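PDB 5FR8: tonb-dependent siderophore receptor from Acinetobacter baumannii, which probably takes up iron across the outer membrane by binding iron-chelating siderophores, possibly including ferric enterobactin. Local coordinates for residues S180-V192 with L205-I219. Numbering follows the deposited sequence.
Sequences SKEGSSNRVGFNV and LYGNYNKTEADDVDI
The ring of Phe-190 lies flat over the backbone of Gly-207, its partner in a hydrogen-bonded pair of an antiparallel beta hairpin of the TonB-dependent receptor barrel. Gly-207 N sits over the ring centre, 3.6 Å above its plane. With chi1 at 70°, Phe-190 CG stands between its own N and carbonyl carbon, which swings the ring across to the other strand. Glycine leaves room for it there. Leu-205 CD2 meets the ring at its edge, in plane, 3.9 Å from Phe-190 CE1. Beside this pair, Val-192 and Leu-205 lie alongside each other and point the same way. Backbone hydrogen bonds join strands 185-192 and 205-212, whose directions differ by 176°; the one from Val-188 N to Tyr-209 O is weak.

The face carrying Arg-187, Asn-191 and Asn-208 is largely polar and turns inward to the plug, as in related receptors. There Arg-187 CG crosses against Asn-210 CB at 3.7 Å, while its guanidinium forms a salt bridge with Glu-130 and bonds Val-54 O and Arg-55 O. Asn-208 ND2 bonds Asp-237 on the next strand.

Beyond the strands, isolated hydrogen bonds still link the two loops. Glu-213 N donates to Ser-184 O at 2.8 Å. Ile-219 CD1 lies against the Glu-182 CG methylene. Asp-215 OD2 is held by Arg-230 in a salt bridge, and its OD1 accepts Gly-183 N at 3.0 Å, nearly along the C-O axis.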
# COMPACT_ATOMS: atom_id res chain seq x y z
N SER A 180 15.92 14.07 20.52
CA SER A 180 15.19 15.32 20.48
C SER A 180 14.65 15.63 19.10
O SER A 180 13.63 16.31 18.99
CB SER A 180 16.14 16.46 20.89
OG SER A 180 15.90 17.61 20.11
N LYS A 181 15.34 15.14 18.07
CA LYS A 181 15.01 15.46 16.67
C LYS A 181 13.94 14.53 16.03
O LYS A 181 13.40 14.80 14.94
CB LYS A 181 16.30 15.50 15.83
CG LYS A 181 17.23 16.66 16.19
CD LYS A 181 18.71 16.31 16.03
CE LYS A 181 19.50 16.73 17.26
NZ LYS A 181 20.87 16.16 17.27
N GLU A 182 13.63 13.42 16.69
CA GLU A 182 12.58 12.54 16.19
C GLU A 182 11.23 12.92 16.84
O GLU A 182 11.18 13.34 18.02
CB GLU A 182 12.97 11.07 16.43
CG GLU A 182 14.08 10.58 15.49
CD GLU A 182 14.55 9.17 15.78
OE1 GLU A 182 14.31 8.68 16.91
OE2 GLU A 182 15.18 8.54 14.88
N GLY A 183 10.16 12.83 16.07
CA GLY A 183 8.83 13.28 16.54
C GLY A 183 8.15 12.34 17.53
O GLY A 183 8.09 11.13 17.33
N SER A 184 7.61 12.88 18.61
CA SER A 184 6.79 12.09 19.51
C SER A 184 5.40 12.03 18.91
O SER A 184 5.10 12.77 17.97
CB SER A 184 6.78 12.66 20.92
OG SER A 184 7.15 14.03 20.93
N SER A 185 4.57 11.14 19.42
CA SER A 185 3.28 10.83 18.78
C SER A 185 2.22 10.61 19.86
O SER A 185 2.55 10.12 20.96
CB SER A 185 3.40 9.60 17.86
OG SER A 185 2.14 9.11 17.41
N ASN A 186 0.96 10.95 19.55
CA ASN A 186 -0.14 10.84 20.51
C ASN A 186 -1.51 10.52 19.91
O ASN A 186 -1.96 11.19 18.99
CB ASN A 186 -0.23 12.12 21.31
CG ASN A 186 0.99 12.34 22.16
OD1 ASN A 186 1.32 11.52 23.03
ND2 ASN A 186 1.70 13.43 21.89
N ARG A 187 -2.16 9.52 20.49
CA ARG A 187 -3.47 9.10 20.05
C ARG A 187 -4.47 9.08 21.16
O ARG A 187 -4.11 8.92 22.32
CB ARG A 187 -3.41 7.68 19.53
CG ARG A 187 -2.69 7.57 18.22
CD ARG A 187 -2.98 6.24 17.56
NE ARG A 187 -2.08 5.16 17.99
CZ ARG A 187 -2.36 4.28 18.94
NH1 ARG A 187 -3.51 4.36 19.61
NH2 ARG A 187 -1.50 3.32 19.23
N VAL A 188 -5.73 9.23 20.78
CA VAL A 188 -6.87 8.96 21.63
C VAL A 188 -7.97 8.57 20.68
O VAL A 188 -8.02 9.07 19.55
CB VAL A 188 -7.32 10.19 22.48
CG1 VAL A 188 -7.65 11.41 21.62
CG2 VAL A 188 -8.52 9.82 23.35
N GLY A 189 -8.85 7.69 21.11
CA GLY A 189 -9.84 7.15 20.22
C GLY A 189 -10.80 6.29 20.98
O GLY A 189 -10.50 5.82 22.07
N PHE A 190 -11.98 6.09 20.40
CA PHE A 190 -13.02 5.36 21.10
C PHE A 190 -13.73 4.42 20.16
O PHE A 190 -13.66 4.57 18.95
CB PHE A 190 -14.04 6.33 21.70
CG PHE A 190 -14.88 7.02 20.67
CD1 PHE A 190 -16.07 6.46 20.25
CD2 PHE A 190 -14.47 8.23 20.12
CE1 PHE A 190 -16.85 7.09 19.31
CE2 PHE A 190 -15.24 8.87 19.16
CZ PHE A 190 -16.43 8.29 18.76
N ASN A 191 -14.41 3.46 20.73
CA ASN A 191 -15.25 2.59 19.94
C ASN A 191 -16.40 2.22 20.83
O ASN A 191 -16.20 1.85 21.98
CB ASN A 191 -14.50 1.34 19.50
CG ASN A 191 -15.42 0.33 18.85
OD1 ASN A 191 -16.36 -0.16 19.47
ND2 ASN A 191 -15.16 0.01 17.58
N VAL A 192 -17.61 2.34 20.30
CA VAL A 192 -18.80 1.94 21.05
C VAL A 192 -19.80 1.26 20.11
O VAL A 192 -19.93 1.63 18.95
CB VAL A 192 -19.42 3.15 21.77
CG1 VAL A 192 -19.73 4.26 20.77
CG2 VAL A 192 -20.66 2.72 22.52
N LEU A 205 -19.72 2.51 16.30
CA LEU A 205 -19.23 3.85 16.01
C LEU A 205 -17.84 3.98 16.61
O LEU A 205 -17.64 3.68 17.79
CB LEU A 205 -20.16 4.89 16.65
CG LEU A 205 -19.71 6.35 16.58
CD1 LEU A 205 -20.02 6.93 15.20
CD2 LEU A 205 -20.35 7.18 17.67
N TYR A 206 -16.88 4.41 15.81
CA TYR A 206 -15.52 4.59 16.35
C TYR A 206 -14.94 5.88 15.86
O TYR A 206 -15.30 6.37 14.79
CB TYR A 206 -14.60 3.41 16.02
CG TYR A 206 -14.14 3.32 14.58
CD1 TYR A 206 -13.30 4.27 14.03
CD2 TYR A 206 -14.53 2.27 13.77
CE1 TYR A 206 -12.85 4.17 12.71
CE2 TYR A 206 -14.11 2.17 12.46
CZ TYR A 206 -13.25 3.12 11.94
OH TYR A 206 -12.84 3.02 10.63
N GLY A 207 -14.05 6.44 16.66
CA GLY A 207 -13.50 7.76 16.38
C GLY A 207 -12.05 7.83 16.82
O GLY A 207 -11.63 7.09 17.73
N ASN A 208 -11.29 8.72 16.19
CA ASN A 208 -9.86 8.80 16.44
C ASN A 208 -9.25 10.16 16.08
O ASN A 208 -9.53 10.72 15.03
CB ASN A 208 -9.13 7.66 15.68
CG ASN A 208 -7.62 7.85 15.66
OD1 ASN A 208 -6.91 7.56 16.63
ND2 ASN A 208 -7.12 8.34 14.53
N TYR A 209 -8.43 10.66 16.99
CA TYR A 209 -7.57 11.79 16.71
C TYR A 209 -6.10 11.41 16.98
O TYR A 209 -5.69 11.22 18.12
CB TYR A 209 -7.98 13.00 17.56
CG TYR A 209 -7.01 14.16 17.46
CD1 TYR A 209 -6.63 14.68 16.22
CD2 TYR A 209 -6.49 14.75 18.60
CE1 TYR A 209 -5.74 15.75 16.13
CE2 TYR A 209 -5.61 15.82 18.53
CZ TYR A 209 -5.23 16.31 17.29
OH TYR A 209 -4.34 17.36 17.24
N ASN A 210 -5.32 11.28 15.92
CA ASN A 210 -3.90 11.02 16.08
C ASN A 210 -3.06 12.18 15.58
O ASN A 210 -3.39 12.82 14.59
CB ASN A 210 -3.50 9.77 15.31
CG ASN A 210 -2.01 9.73 15.04
OD1 ASN A 210 -1.55 10.20 14.01
ND2 ASN A 210 -1.26 9.14 15.96
N LYS A 211 -1.97 12.43 16.28
CA LYS A 211 -1.03 13.47 15.92
C LYS A 211 0.39 12.95 16.17
O LYS A 211 0.80 12.79 17.31
CB LYS A 211 -1.29 14.74 16.74
CG LYS A 211 -0.23 15.82 16.56
CD LYS A 211 -0.66 17.21 17.01
CE LYS A 211 0.56 18.11 17.21
NZ LYS A 211 0.29 19.54 16.89
N THR A 212 1.12 12.66 15.10
CA THR A 212 2.51 12.26 15.24
C THR A 212 3.37 13.40 14.74
O THR A 212 3.27 13.77 13.57
CB THR A 212 2.83 10.97 14.45
OG1 THR A 212 2.90 11.26 13.05
CG2 THR A 212 1.78 9.90 14.69
N GLU A 213 4.18 13.97 15.60
CA GLU A 213 4.90 15.19 15.23
C GLU A 213 5.90 14.83 14.15
O GLU A 213 6.28 13.68 14.01
CB GLU A 213 5.62 15.82 16.42
CG GLU A 213 4.80 16.58 17.44
CD GLU A 213 5.72 17.35 18.43
OE1 GLU A 213 6.97 17.20 18.33
OE2 GLU A 213 5.23 18.09 19.31
N ALA A 214 6.34 15.81 13.38
CA ALA A 214 7.32 15.56 12.34
C ALA A 214 8.67 15.36 12.94
O ALA A 214 8.90 15.69 14.10
CB ALA A 214 7.38 16.74 11.37
N ASP A 215 9.56 14.80 12.14
CA ASP A 215 10.97 14.80 12.45
C ASP A 215 11.50 16.18 12.09
O ASP A 215 10.99 16.83 11.16
CB ASP A 215 11.69 13.72 11.66
CG ASP A 215 11.31 12.33 12.10
OD1 ASP A 215 10.75 12.20 13.22
OD2 ASP A 215 11.59 11.37 11.35
N ASP A 216 12.52 16.63 12.82
CA ASP A 216 13.10 17.93 12.57
C ASP A 216 13.59 18.04 11.15
O ASP A 216 13.77 17.05 10.43
CB ASP A 216 14.24 18.21 13.54
CG ASP A 216 13.76 18.33 14.98
OD1 ASP A 216 12.53 18.27 15.22
OD2 ASP A 216 14.62 18.47 15.87
N VAL A 217 13.78 19.27 10.74
CA VAL A 217 14.27 19.51 9.42
C VAL A 217 15.68 18.94 9.32
O VAL A 217 16.04 18.35 8.32
CB VAL A 217 14.35 21.00 9.11
CG1 VAL A 217 14.37 21.21 7.60
CG2 VAL A 217 13.20 21.73 9.77
N ASP A 218 16.46 19.14 10.38
CA ASP A 218 17.91 18.95 10.33
C ASP A 218 18.35 17.60 10.91
O ASP A 218 19.53 17.37 11.14
CB ASP A 218 18.63 20.14 11.01
CG ASP A 218 18.31 20.29 12.51
OD1 ASP A 218 17.38 19.61 13.01
OD2 ASP A 218 19.01 21.11 13.19
N ILE A 219 17.41 16.69 11.12
CA ILE A 219 17.72 15.40 11.75
C ILE A 219 18.84 14.66 11.02
O ILE A 219 19.69 14.03 11.66
CB ILE A 219 16.47 14.49 11.87
CG1 ILE A 219 16.85 13.17 12.56
CG2 ILE A 219 15.89 14.23 10.49
CD1 ILE A 219 15.68 12.41 13.15